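Local atomic coordinates of glucanase (Clostridium thermocellum, PDB entry 5GXX), a protein that probably hydrolyses internal beta-1,4-glucosidic bonds of cellulose as a family 9 endoglucanase of the clostridial cellulosome. Residues 21-26 / 47-52; 53-58 / 109-114; 201-206 / 250-255; 466-471 / 546-551; 477-482 / 533-538. The protein carries 1 engineered substitution. All blocks are in the same frame, centred on the assembly; numbering follows the deposited sequence.

Contact 1 of 5, residues 21-26 / 47-52; sequences QQAGPL and GWYDAG
Gln-21 grips the 47-52 loop with both its backbone and its side chain, a worked example of how a buried amide can order an irregular chain. Its carbonyl O receives Tyr-49 N at 2.8 Å. The side chain turns at CG (chi2 -63°), which brings NE2 to Ala-51 O at 2.9 Å; this bond is almost straight and lies in the amide plane. A weak second bond runs from NE2 to Tyr-49 O, while OE1 is taken by His-363. Ala-23 N donates to Gly-47 O at 2.9 Å, and Ala-23 CB packs against Tyr-49 CZ at 3.4 Å. The Tyr-49 hydroxyl bonds to Thr-39. Packing is looser round Trp-48, where Gln-22 CG comes only to 4.1 Å from CD1, at the indole edge. There the amide and indole planes are nearly coplanar, and one water bridges the two groups, accepting from Gln-22 NE2 and from Trp-48 NE1, 2.9 Å from each. Gln-22 OE1 bonds to Asn-30 ND2. Asp-50 sits between the two gripped carbonyls, OD2 bonded to the Tyr-191 hydroxyl and its side chain about 4 Å from a bound Tris. Such bonds would be expected to keep this pocket wall in shape.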
# COMPACT_ATOMS: atom_id res chain seq x y z
N GLN A 21 -24.10 -13.90 25.94
CA GLN A 21 -24.09 -12.44 25.85
C GLN A 21 -23.29 -11.78 26.96
O GLN A 21 -23.16 -10.55 26.99
CB GLN A 21 -25.51 -11.88 25.89
CG GLN A 21 -26.42 -12.37 24.77
CD GLN A 21 -25.93 -11.93 23.41
OE1 GLN A 21 -25.24 -12.67 22.73
NE2 GLN A 21 -26.22 -10.68 23.04
N GLN A 22 -22.78 -12.57 27.89
CA GLN A 22 -22.15 -11.99 29.07
C GLN A 22 -20.83 -11.27 28.79
O GLN A 22 -19.95 -11.80 28.12
CB GLN A 22 -21.95 -13.03 30.17
CG GLN A 22 -23.26 -13.47 30.80
CD GLN A 22 -23.07 -14.59 31.81
OE1 GLN A 22 -22.04 -15.28 31.82
NE2 GLN A 22 -24.10 -14.81 32.64
N ALA A 23 -20.74 -10.05 29.32
CA ALA A 23 -19.48 -9.32 29.28
C ALA A 23 -18.64 -9.70 30.49
O ALA A 23 -19.15 -10.22 31.48
CB ALA A 23 -19.75 -7.83 29.22
N GLY A 24 -17.33 -9.49 30.38
CA GLY A 24 -16.42 -9.81 31.48
C GLY A 24 -16.59 -8.98 32.73
O GLY A 24 -16.98 -7.81 32.68
N PRO A 25 -16.25 -9.56 33.89
CA PRO A 25 -15.76 -10.93 34.03
C PRO A 25 -16.90 -11.95 34.05
O PRO A 25 -17.95 -11.70 34.64
CB PRO A 25 -15.00 -10.90 35.35
CG PRO A 25 -15.78 -9.89 36.17
CD PRO A 25 -16.21 -8.82 35.17
N LEU A 26 -16.69 -13.08 33.39
CA LEU A 26 -17.73 -14.12 33.35
C LEU A 26 -17.86 -14.75 34.74
O LEU A 26 -16.87 -14.89 35.45
CB LEU A 26 -17.39 -15.20 32.31
CG LEU A 26 -17.29 -14.79 30.84
CD1 LEU A 26 -17.11 -15.99 29.94
CD2 LEU A 26 -18.46 -13.97 30.35
N GLY A 47 -22.77 -7.42 32.91
CA GLY A 47 -23.94 -7.10 32.10
C GLY A 47 -23.88 -7.83 30.76
O GLY A 47 -23.02 -8.68 30.55
N TRP A 48 -24.80 -7.49 29.87
CA TRP A 48 -24.91 -8.19 28.59
C TRP A 48 -24.54 -7.31 27.41
O TRP A 48 -24.98 -6.15 27.38
CB TRP A 48 -26.33 -8.67 28.30
CG TRP A 48 -26.87 -9.70 29.26
CD1 TRP A 48 -26.22 -10.80 29.77
CD2 TRP A 48 -28.19 -9.71 29.83
NE1 TRP A 48 -27.07 -11.51 30.60
CE2 TRP A 48 -28.27 -10.85 30.67
CE3 TRP A 48 -29.31 -8.88 29.71
CZ2 TRP A 48 -29.43 -11.17 31.37
CZ3 TRP A 48 -30.46 -9.20 30.42
CH2 TRP A 48 -30.51 -10.34 31.24
N TYR A 49 -23.84 -7.88 26.43
CA TYR A 49 -23.79 -7.26 25.10
C TYR A 49 -25.20 -7.30 24.53
O TYR A 49 -25.96 -8.26 24.77
CB TYR A 49 -22.81 -7.98 24.17
CG TYR A 49 -21.44 -8.05 24.78
CD1 TYR A 49 -20.80 -6.88 25.19
CD2 TYR A 49 -20.79 -9.27 24.95
CE1 TYR A 49 -19.55 -6.92 25.77
CE2 TYR A 49 -19.52 -9.32 25.51
CZ TYR A 49 -18.91 -8.14 25.91
OH TYR A 49 -17.68 -8.22 26.52
N ASP A 50 -25.58 -6.28 23.78
CA ASP A 50 -26.99 -6.17 23.41
C ASP A 50 -27.48 -7.23 22.43
O ASP A 50 -28.52 -7.88 22.65
CB ASP A 50 -27.26 -4.78 22.83
CG ASP A 50 -28.71 -4.62 22.43
OD1 ASP A 50 -29.59 -4.65 23.33
OD2 ASP A 50 -28.96 -4.50 21.21
N ALA A 51 -26.72 -7.43 21.36
CA ALA A 51 -27.22 -8.19 20.23
C ALA A 51 -26.04 -9.00 19.70
O ALA A 51 -25.39 -9.67 20.50
CB ALA A 51 -27.86 -7.29 19.17
N GLY A 52 -25.78 -8.98 18.40
CA GLY A 52 -24.58 -9.64 17.87
C GLY A 52 -23.38 -8.71 17.83
O GLY A 52 -22.39 -9.00 17.17
O HOH W 1 -26.73 -13.66 32.49

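Contact 2 of 5, residues 53-58 / 109-114; sequences DHVKFN and VYQIGD
Phe-57 lies alongside Gln-111, both side chains pointing the same way from paired strands, and the amide oxygen OE1 sits at the ring edge, 3.4 Å from CD1. The amide and ring planes stand 71° apart. Gln-111 is held at this tilt by a bond from NE2 to Gly-113 O of 2.9 Å, lying in its own amide plane. Over one face of the phenyl ring is Val-55 CG1, 3.4 Å above the plane, over its centre, brought there by a chi1 of -176° that sets this methyl opposite the backbone N. On the other side of the sheet Lys-56 and Ile-112 run side by side, CD to CG1 at 3.9 Å, and the lysine NZ continues to the carbonyls of Gly-46 and Val-44. Their backbones form the hydrogen-bonded pair: Lys-56 N to Ile-112 O at 2.9 Å and Ile-112 N to Lys-56 O at 3.0 Å. This is the edge pairing of a small three-stranded antiparallel sheet in the glycosyl hydrolase family 9 domain, with Phe-57 about 4 Å from the bound Tris.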
# COMPACT_ATOMS: atom_id res chain seq x y z
N ASP A 53 -23.51 -7.64 18.62
CA ASP A 53 -22.52 -6.59 18.78
C ASP A 53 -21.94 -6.61 20.18
O ASP A 53 -22.13 -7.55 20.94
CB ASP A 53 -23.16 -5.22 18.48
CG ASP A 53 -24.28 -4.87 19.44
OD1 ASP A 53 -24.70 -5.77 20.20
OD2 ASP A 53 -24.72 -3.68 19.45
N HIS A 54 -21.22 -5.56 20.54
CA HIS A 54 -20.59 -5.53 21.85
C HIS A 54 -20.89 -4.27 22.66
O HIS A 54 -20.19 -3.94 23.63
CB HIS A 54 -19.08 -5.83 21.74
CG HIS A 54 -18.80 -7.14 21.06
ND1 HIS A 54 -18.33 -7.24 19.77
CD2 HIS A 54 -19.04 -8.41 21.47
CE1 HIS A 54 -18.24 -8.51 19.43
NE2 HIS A 54 -18.67 -9.24 20.45
N VAL A 55 -21.95 -3.57 22.30
CA VAL A 55 -22.40 -2.42 23.06
C VAL A 55 -23.24 -2.87 24.25
O VAL A 55 -24.02 -3.82 24.13
CB VAL A 55 -23.22 -1.45 22.19
CG1 VAL A 55 -23.59 -0.19 22.98
CG2 VAL A 55 -22.43 -1.06 20.95
N LYS A 56 -23.10 -2.19 25.38
CA LYS A 56 -24.01 -2.33 26.51
C LYS A 56 -24.99 -1.15 26.42
O LYS A 56 -24.66 0.01 26.70
CB LYS A 56 -23.26 -2.43 27.84
CG LYS A 56 -22.17 -3.50 27.89
CD LYS A 56 -21.51 -3.53 29.27
CE LYS A 56 -20.26 -4.36 29.25
NZ LYS A 56 -19.65 -4.32 30.60
N PHE A 57 -26.21 -1.45 25.96
CA PHE A 57 -27.27 -0.45 25.82
C PHE A 57 -28.25 -0.65 26.97
O PHE A 57 -29.02 -1.60 26.95
CB PHE A 57 -28.06 -0.63 24.52
CG PHE A 57 -27.38 -0.11 23.27
CD1 PHE A 57 -27.17 1.24 23.08
CD2 PHE A 57 -27.08 -0.98 22.22
CE1 PHE A 57 -26.62 1.71 21.88
CE2 PHE A 57 -26.51 -0.53 21.02
CZ PHE A 57 -26.29 0.83 20.85
N ASN A 58 -28.23 0.22 27.97
CA ASN A 58 -28.96 -0.07 29.20
C ASN A 58 -30.47 -0.13 29.08
O ASN A 58 -31.10 -0.80 29.90
CB ASN A 58 -28.62 0.94 30.32
CG ASN A 58 -27.28 0.69 30.98
OD1 ASN A 58 -26.35 0.19 30.34
ND2 ASN A 58 -27.18 1.02 32.27
N VAL A 109 -24.30 5.48 34.71
CA VAL A 109 -23.70 5.05 33.45
C VAL A 109 -24.83 4.35 32.70
O VAL A 109 -25.39 3.39 33.23
CB VAL A 109 -22.54 4.05 33.65
CG1 VAL A 109 -22.08 3.48 32.32
CG2 VAL A 109 -21.37 4.72 34.37
N TYR A 110 -25.15 4.82 31.50
CA TYR A 110 -26.26 4.24 30.73
C TYR A 110 -25.87 3.58 29.42
O TYR A 110 -26.74 3.04 28.72
CB TYR A 110 -27.37 5.29 30.50
CG TYR A 110 -27.08 6.37 29.47
CD1 TYR A 110 -26.44 7.56 29.81
CD2 TYR A 110 -27.51 6.22 28.14
CE1 TYR A 110 -26.21 8.55 28.86
CE2 TYR A 110 -27.27 7.20 27.18
CZ TYR A 110 -26.63 8.37 27.55
OH TYR A 110 -26.39 9.34 26.60
N GLN A 111 -24.59 3.62 29.08
CA GLN A 111 -24.11 2.95 27.89
C GLN A 111 -22.62 2.67 27.99
O GLN A 111 -21.86 3.49 28.51
CB GLN A 111 -24.41 3.79 26.65
CG GLN A 111 -24.10 3.12 25.33
CD GLN A 111 -24.71 3.83 24.15
OE1 GLN A 111 -25.88 4.21 24.17
NE2 GLN A 111 -23.93 3.96 23.09
N ILE A 112 -22.18 1.52 27.49
CA ILE A 112 -20.75 1.24 27.32
C ILE A 112 -20.52 0.89 25.86
O ILE A 112 -21.15 -0.01 25.33
CB ILE A 112 -20.22 0.06 28.18
CG1 ILE A 112 -20.51 0.22 29.68
CG2 ILE A 112 -18.72 -0.18 27.92
CD1 ILE A 112 -19.84 1.39 30.38
N GLY A 113 -19.64 1.63 25.20
CA GLY A 113 -19.42 1.43 23.78
C GLY A 113 -20.17 2.43 22.92
O GLY A 113 -21.26 2.91 23.27
N ASP A 114 -19.56 2.76 21.79
CA ASP A 114 -20.09 3.66 20.78
C ASP A 114 -20.70 2.80 19.70
O ASP A 114 -20.01 1.97 19.11
CB ASP A 114 -18.93 4.48 20.21
CG ASP A 114 -19.37 5.50 19.16
OD1 ASP A 114 -19.74 5.11 18.03
OD2 ASP A 114 -19.28 6.71 19.44

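Contact 3 of 5, residues 201-206 / 250-255; sequences LLWAST and YGAMIL
Trp-203 reaches across to the helix of Ala-252, and its path shows how a large ring can fill the wedge between two inclined helices. From CB the chain leaves with CG opposite the backbone N (chi1 177°), and the six-membered part of the ring comes to the other helix. CE3 lies 4.0 Å from Ala-252 N and slightly farther from Ala-252 CB. Next along the ring, CZ3 meets Leu-255 CD1 at 3.9 Å and lies close to the backbone of Gly-251, a residue without a side chain to stand in the way. Leu-255 CD1, Ala-252 N and Gly-251 C all approach the ring obliquely. On the five-membered part, NE1 donates to Gln-147 OE1, outside the two segments. The two segments run in roughly the same direction, their axes 36° apart and 9.0 Å at the closest, as in the (alpha/alpha)6 barrel known for family 9 glycosidases. A calcium ion is about 8 Å from Trp-203, bound partly by Asp-199 and Glu-200 of helix 198-212. The methyl of Ala-252 packs on Leu-202 CG, with CB at 3.7 Å. One turn on, Thr-206 CG2 meets Leu-255 CB at 3.9 Å. The threonine is turned with OG1 bonded back to Leu-202 O at 2.7 Å, which presents its methyl, rather than its hydroxyl, to the leucine.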
# COMPACT_ATOMS: atom_id res chain seq x y z
N LEU A 201 -42.07 5.34 33.69
CA LEU A 201 -42.43 5.70 35.06
C LEU A 201 -43.62 4.87 35.55
O LEU A 201 -43.63 4.45 36.71
CB LEU A 201 -42.70 7.20 35.24
CG LEU A 201 -41.52 8.13 34.96
CD1 LEU A 201 -42.03 9.58 35.11
CD2 LEU A 201 -40.36 7.85 35.92
N LEU A 202 -44.61 4.68 34.69
CA LEU A 202 -45.71 3.77 34.97
C LEU A 202 -45.26 2.35 35.32
O LEU A 202 -45.68 1.78 36.32
CB LEU A 202 -46.65 3.68 33.75
CG LEU A 202 -47.82 2.69 33.87
CD1 LEU A 202 -48.73 3.01 35.05
CD2 LEU A 202 -48.59 2.71 32.55
N TRP A 203 -44.43 1.78 34.45
CA TRP A 203 -43.90 0.42 34.59
C TRP A 203 -43.11 0.29 35.88
O TRP A 203 -43.34 -0.63 36.66
CB TRP A 203 -43.05 0.14 33.35
CG TRP A 203 -42.28 -1.14 33.18
CD1 TRP A 203 -40.94 -1.23 33.02
CD2 TRP A 203 -42.79 -2.47 33.01
NE1 TRP A 203 -40.55 -2.53 32.79
CE2 TRP A 203 -41.68 -3.31 32.77
CE3 TRP A 203 -44.07 -3.03 33.02
CZ2 TRP A 203 -41.80 -4.69 32.57
CZ3 TRP A 203 -44.18 -4.40 32.83
CH2 TRP A 203 -43.06 -5.21 32.60
N ALA A 204 -42.22 1.24 36.14
CA ALA A 204 -41.40 1.16 37.34
C ALA A 204 -42.22 1.33 38.62
O ALA A 204 -42.05 0.55 39.57
CB ALA A 204 -40.28 2.19 37.27
N SER A 205 -43.10 2.33 38.67
CA SER A 205 -43.94 2.55 39.85
C SER A 205 -44.86 1.35 40.11
O SER A 205 -45.09 0.99 41.27
CB SER A 205 -44.72 3.88 39.80
OG SER A 205 -45.55 3.97 38.65
N THR A 206 -45.37 0.73 39.05
CA THR A 206 -46.24 -0.44 39.19
C THR A 206 -45.48 -1.59 39.84
O THR A 206 -45.97 -2.20 40.78
CB THR A 206 -46.82 -0.86 37.81
OG1 THR A 206 -47.64 0.20 37.33
CG2 THR A 206 -47.64 -2.15 37.91
N TYR A 250 -48.12 -1.32 27.95
CA TYR A 250 -49.03 -2.42 27.62
C TYR A 250 -49.08 -3.42 28.78
O TYR A 250 -50.14 -3.73 29.31
CB TYR A 250 -48.61 -3.12 26.31
CG TYR A 250 -48.40 -2.10 25.21
CD1 TYR A 250 -49.48 -1.63 24.47
CD2 TYR A 250 -47.13 -1.56 24.94
CE1 TYR A 250 -49.31 -0.67 23.48
CE2 TYR A 250 -46.96 -0.59 23.96
CZ TYR A 250 -48.05 -0.14 23.25
OH TYR A 250 -47.90 0.83 22.29
N GLY A 251 -47.91 -3.91 29.18
CA GLY A 251 -47.79 -4.87 30.27
C GLY A 251 -48.17 -4.24 31.60
O GLY A 251 -48.76 -4.91 32.45
N ALA A 252 -47.83 -2.96 31.79
CA ALA A 252 -48.19 -2.28 33.03
C ALA A 252 -49.71 -2.21 33.22
O ALA A 252 -50.18 -2.38 34.34
CB ALA A 252 -47.56 -0.90 33.09
N MET A 253 -50.47 -1.98 32.15
CA MET A 253 -51.93 -1.94 32.21
C MET A 253 -52.50 -3.30 32.62
O MET A 253 -53.46 -3.38 33.41
CB MET A 253 -52.53 -1.46 30.88
CG MET A 253 -52.16 -0.01 30.47
SD MET A 253 -52.76 1.30 31.59
CE MET A 253 -54.41 1.53 30.94
N ILE A 254 -51.89 -4.37 32.11
CA ILE A 254 -52.27 -5.72 32.48
C ILE A 254 -52.04 -5.96 33.97
O ILE A 254 -52.92 -6.49 34.65
CB ILE A 254 -51.59 -6.77 31.57
CG1 ILE A 254 -52.26 -6.73 30.19
CG2 ILE A 254 -51.63 -8.17 32.18
CD1 ILE A 254 -51.46 -7.46 29.12
N LEU A 255 -50.87 -5.55 34.46
CA LEU A 255 -50.56 -5.68 35.88
C LEU A 255 -51.53 -4.86 36.73
O LEU A 255 -51.92 -5.31 37.80
CB LEU A 255 -49.11 -5.26 36.16
CG LEU A 255 -48.02 -6.12 35.53
CD1 LEU A 255 -46.67 -5.42 35.69
CD2 LEU A 255 -47.99 -7.54 36.09

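Contact 4 of 5, residues 466-471 / 546-551; sequences LLNNRS and EQYAAE
Strand 460-469 ends against the start of strand 549-557 in an antiparallel sheet of the C-terminal beta domain, Leu-467 and Ala-550 exchanging two backbone hydrogen bonds, each N to O at 3.0 Å. One further backbone bond, Asn-469 N to Tyr-548 O at 2.8 Å, lies just past the ladder. Across the non-hydrogen-bonded pairs, Leu-466 CD1 packs on Glu-551 CG at 3.6 Å, touching the methylenes of an extended glutamate whose carboxylate bonds to Gln-553. On this face Ala-549 CB touches both Leu-466 CB and the amide of Asn-468. The opposite face, bearing Leu-467 and Ala-550, turns toward Tyr-534 of a second sheet, consistent with the beta-sandwich of carbohydrate-binding modules. Round Asn-468 polar groups gather: OD1 accepts from Arg-470 NE at 2.8 Å and from Arg-470 NH2 at 2.9 Å, both nitrogens reaching it from the same face of the amide. The same oxygen lies at the edge of the Tyr-548 ring, 3.3 Å from CE1. The guanidinium stands nearly perpendicular to that ring, 84° between planes, with the two side chains alongside. Glu-450 completes the cluster, forming a salt bridge with Arg-470 NH2 and accepting from Asn-468 ND2, which would probably favour a charged carboxylate.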
# COMPACT_ATOMS: atom_id res chain seq x y z
N LEU A 466 3.80 -17.46 8.13
CA LEU A 466 2.76 -16.65 8.74
C LEU A 466 2.32 -17.33 10.03
O LEU A 466 1.74 -18.41 9.99
CB LEU A 466 1.56 -16.55 7.80
CG LEU A 466 1.56 -15.32 6.88
CD1 LEU A 466 2.71 -15.36 5.86
CD2 LEU A 466 0.20 -15.27 6.18
N LEU A 467 2.63 -16.70 11.16
CA LEU A 467 2.17 -17.23 12.46
C LEU A 467 0.77 -16.68 12.71
O LEU A 467 0.57 -15.47 12.82
CB LEU A 467 3.12 -16.84 13.59
CG LEU A 467 2.67 -17.32 14.98
CD1 LEU A 467 2.51 -18.84 15.06
CD2 LEU A 467 3.61 -16.82 16.07
N ASN A 468 -0.20 -17.60 12.77
CA ASN A 468 -1.63 -17.29 12.82
C ASN A 468 -2.21 -17.33 14.24
O ASN A 468 -1.94 -18.25 15.00
CB ASN A 468 -2.42 -18.31 11.98
CG ASN A 468 -2.37 -18.02 10.50
OD1 ASN A 468 -3.38 -17.66 9.89
ND2 ASN A 468 -1.21 -18.24 9.87
N ASN A 469 -3.05 -16.36 14.55
CA ASN A 469 -4.01 -16.45 15.66
C ASN A 469 -5.43 -16.35 15.13
O ASN A 469 -5.96 -15.25 14.91
CB ASN A 469 -3.77 -15.34 16.69
CG ASN A 469 -4.74 -15.40 17.87
OD1 ASN A 469 -5.68 -16.20 17.88
ND2 ASN A 469 -4.54 -14.53 18.85
N ARG A 470 -6.04 -17.52 14.93
CA ARG A 470 -7.45 -17.64 14.56
C ARG A 470 -8.21 -18.30 15.70
O ARG A 470 -9.12 -19.11 15.50
CB ARG A 470 -7.62 -18.40 13.25
CG ARG A 470 -6.73 -17.92 12.11
CD ARG A 470 -7.12 -18.61 10.82
NE ARG A 470 -6.08 -18.39 9.81
CZ ARG A 470 -6.09 -18.88 8.57
NH1 ARG A 470 -7.11 -19.60 8.13
NH2 ARG A 470 -5.07 -18.61 7.76
N SER A 471 -7.82 -17.94 16.92
CA SER A 471 -8.48 -18.51 18.11
C SER A 471 -9.97 -18.22 18.19
O SER A 471 -10.44 -17.22 17.66
CB SER A 471 -7.78 -18.06 19.40
OG SER A 471 -7.80 -16.65 19.55
N GLU A 546 -4.77 -7.59 8.52
CA GLU A 546 -3.35 -7.41 8.79
C GLU A 546 -2.91 -8.16 10.05
O GLU A 546 -1.82 -8.71 10.11
CB GLU A 546 -3.00 -5.92 8.93
CG GLU A 546 -3.27 -5.11 7.67
CD GLU A 546 -2.75 -5.78 6.41
OE1 GLU A 546 -1.53 -6.05 6.35
OE2 GLU A 546 -3.57 -6.05 5.50
N GLN A 547 -3.80 -8.23 11.03
CA GLN A 547 -3.41 -8.58 12.39
C GLN A 547 -3.47 -10.06 12.71
O GLN A 547 -2.80 -10.51 13.65
CB GLN A 547 -4.24 -7.76 13.39
CG GLN A 547 -4.16 -6.24 13.18
CD GLN A 547 -5.28 -5.59 12.35
OE1 GLN A 547 -5.93 -6.19 11.47
NE2 GLN A 547 -5.47 -4.30 12.63
N TYR A 548 -4.24 -10.84 11.95
CA TYR A 548 -4.47 -12.24 12.33
C TYR A 548 -3.25 -13.14 12.14
O TYR A 548 -3.19 -14.23 12.70
CB TYR A 548 -5.69 -12.82 11.62
CG TYR A 548 -5.45 -13.27 10.20
CD1 TYR A 548 -4.90 -14.52 9.93
CD2 TYR A 548 -5.79 -12.45 9.14
CE1 TYR A 548 -4.70 -14.94 8.63
CE2 TYR A 548 -5.58 -12.86 7.83
CZ TYR A 548 -5.04 -14.11 7.58
OH TYR A 548 -4.84 -14.54 6.29
N ALA A 549 -2.26 -12.68 11.37
CA ALA A 549 -1.02 -13.44 11.26
C ALA A 549 0.14 -12.47 11.11
O ALA A 549 -0.04 -11.38 10.55
CB ALA A 549 -1.08 -14.42 10.08
N ALA A 550 1.30 -12.87 11.61
CA ALA A 550 2.53 -12.12 11.34
C ALA A 550 3.41 -12.83 10.31
O ALA A 550 3.71 -14.02 10.46
CB ALA A 550 3.27 -11.89 12.64
N GLU A 551 3.80 -12.10 9.26
CA GLU A 551 4.62 -12.63 8.17
C GLU A 551 6.10 -12.34 8.40
O GLU A 551 6.47 -11.21 8.73
CB GLU A 551 4.17 -12.09 6.82
CG GLU A 551 5.04 -12.57 5.66
CD GLU A 551 4.52 -12.16 4.29
OE1 GLU A 551 3.33 -11.80 4.16
OE2 GLU A 551 5.31 -12.21 3.33

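Contact 5 of 5, residues 477-482 / 533-538; sequences LIKDLS and SYIDGT
The 477-482 and 533-538 backbones join through two donors from the second segment: Tyr-534 N to Leu-481 O at 3.0 Å, and Gly-537 N to Lys-479 O at 2.8 Å. Between the two acceptors the chain folds tightly at Asp-480, the centre of an inverse gamma turn. Gly-537, lacking a side chain, comes very near the other backbone, its CA 4.1 Å from that of Lys-479. The lysine side chain extends from a chi1 of -174° and bends only at its last torsion (chi4 -49°), which carries NZ to Ile-535 O at 2.7 Å. On the way it crosses Asp-536 at about a right angle, although the charged ends do not touch. Here strands 481-488 and 527-534, neighbours in an antiparallel five-stranded sheet, meet at their ends, and the 533-538 segment leaves its strand for an Asx turn. In that turn Asp-536 OD1 accepts from Thr-538 OG1, on the syn side, and from Thr-538 N, both from the same face of the carboxylate; Lys-130 NZ also bonds Thr-538 OG1. Thr-538 CG2 is thereby set against Leu-477 CB at 3.9 Å, and it touches Lys-479 CB as well. A water accepts from Ile-478 N at 2.9 Å and lies close to Gly-537 O. Where the strands still run together, Ser-482 CB packs on Ser-533 OG at 3.6 Å.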
# COMPACT_ATOMS: atom_id res chain seq x y z
N LEU A 477 -5.67 -14.04 23.39
CA LEU A 477 -4.38 -13.44 23.09
C LEU A 477 -3.31 -14.21 23.84
O LEU A 477 -3.45 -14.50 25.04
CB LEU A 477 -4.40 -11.99 23.58
CG LEU A 477 -5.53 -11.16 22.95
CD1 LEU A 477 -5.67 -9.83 23.67
CD2 LEU A 477 -5.40 -10.95 21.44
N ILE A 478 -2.25 -14.59 23.12
CA ILE A 478 -1.07 -15.20 23.72
C ILE A 478 0.14 -14.29 23.49
O ILE A 478 0.50 -13.99 22.34
CB ILE A 478 -0.78 -16.62 23.17
CG1 ILE A 478 -1.94 -17.58 23.48
CG2 ILE A 478 0.52 -17.15 23.76
CD1 ILE A 478 -1.87 -18.95 22.79
N LYS A 479 0.79 -13.90 24.58
CA LYS A 479 1.95 -13.01 24.44
C LYS A 479 3.24 -13.73 24.03
O LYS A 479 3.95 -13.26 23.14
CB LYS A 479 2.15 -12.19 25.72
CG LYS A 479 3.24 -11.11 25.64
CD LYS A 479 3.54 -10.53 27.02
CE LYS A 479 4.53 -9.37 26.96
NZ LYS A 479 5.78 -9.58 26.17
N ASP A 480 3.52 -14.87 24.65
CA ASP A 480 4.82 -15.50 24.47
C ASP A 480 4.78 -16.52 23.34
O ASP A 480 4.98 -17.71 23.55
CB ASP A 480 5.26 -16.14 25.80
CG ASP A 480 5.52 -15.11 26.89
OD1 ASP A 480 5.77 -13.92 26.56
OD2 ASP A 480 5.48 -15.49 28.08
N LEU A 481 4.50 -16.04 22.12
CA LEU A 481 4.35 -16.94 20.98
C LEU A 481 5.71 -17.16 20.32
O LEU A 481 6.48 -16.21 20.16
CB LEU A 481 3.40 -16.35 19.93
CG LEU A 481 1.91 -16.54 20.20
CD1 LEU A 481 1.16 -15.83 19.08
CD2 LEU A 481 1.52 -18.01 20.31
N SER A 482 5.96 -18.39 19.90
CA SER A 482 7.14 -18.71 19.09
C SER A 482 6.86 -19.92 18.21
O SER A 482 5.91 -20.67 18.42
CB SER A 482 8.41 -18.94 19.92
OG SER A 482 8.30 -20.13 20.71
N SER A 533 10.57 -15.86 17.64
CA SER A 533 9.78 -15.43 18.80
C SER A 533 9.17 -14.05 18.59
O SER A 533 9.88 -13.11 18.20
CB SER A 533 10.66 -15.37 20.06
OG SER A 533 11.16 -16.67 20.37
N TYR A 534 7.88 -13.89 18.87
CA TYR A 534 7.24 -12.58 18.84
C TYR A 534 7.12 -12.12 20.27
O TYR A 534 6.48 -12.79 21.09
CB TYR A 534 5.87 -12.62 18.15
CG TYR A 534 6.06 -12.77 16.67
CD1 TYR A 534 6.29 -11.65 15.87
CD2 TYR A 534 6.09 -14.03 16.08
CE1 TYR A 534 6.49 -11.79 14.50
CE2 TYR A 534 6.29 -14.19 14.71
CZ TYR A 534 6.51 -13.06 13.93
OH TYR A 534 6.70 -13.21 12.57
N ILE A 535 7.79 -11.02 20.57
CA ILE A 535 7.97 -10.58 21.94
C ILE A 535 6.64 -10.13 22.53
O ILE A 535 6.33 -10.44 23.69
CB ILE A 535 9.01 -9.44 22.02
CG1 ILE A 535 10.41 -9.91 21.59
CG2 ILE A 535 9.01 -8.80 23.41
CD1 ILE A 535 10.94 -11.17 22.25
N ASP A 536 5.84 -9.44 21.73
CA ASP A 536 4.46 -9.20 22.13
C ASP A 536 3.49 -9.88 21.18
O ASP A 536 2.88 -9.25 20.31
CB ASP A 536 4.14 -7.71 22.26
CG ASP A 536 2.75 -7.45 22.81
OD1 ASP A 536 2.03 -8.41 23.17
OD2 ASP A 536 2.35 -6.26 22.82
N GLY A 537 3.36 -11.19 21.36
CA GLY A 537 2.49 -11.96 20.50
C GLY A 537 1.03 -11.55 20.56
O GLY A 537 0.27 -12.02 19.72
N THR A 538 0.60 -10.73 21.52
CA THR A 538 -0.82 -10.35 21.55
C THR A 538 -1.19 -9.51 20.34
O THR A 538 -2.38 -9.35 20.02
CB THR A 538 -1.24 -9.60 22.82
OG1 THR A 538 -0.62 -8.30 22.83
CG2 THR A 538 -0.87 -10.38 24.09
O HOH W 2 -1.77 -13.82 20.40
O HOH W 3 7.47 -13.05 24.42

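Overall arrangement
Contacts 1 and 2 form one unit, their centres 10 Å apart and joined by a probable hydrogen bond from Asp-50 N to Val-55 O of 2.9 Å. Both border the bound Tris, which may mark the sugar-binding pocket: Asp-50 of contact 1 and Phe-57 of contact 2 each approach it to about 4 Å. Contact 3 belongs to the same family 9 domain, its centre about 27 Å from that of contact 1. Contacts 4 and 5 lie on the side of the chain's centre opposite contact 3, centres 52 and 54 Å from its own. Their centres are 11 Å apart, and Tyr-534 and Leu-481 of contact 5 pack on Leu-467 of contact 4, linking two sheets.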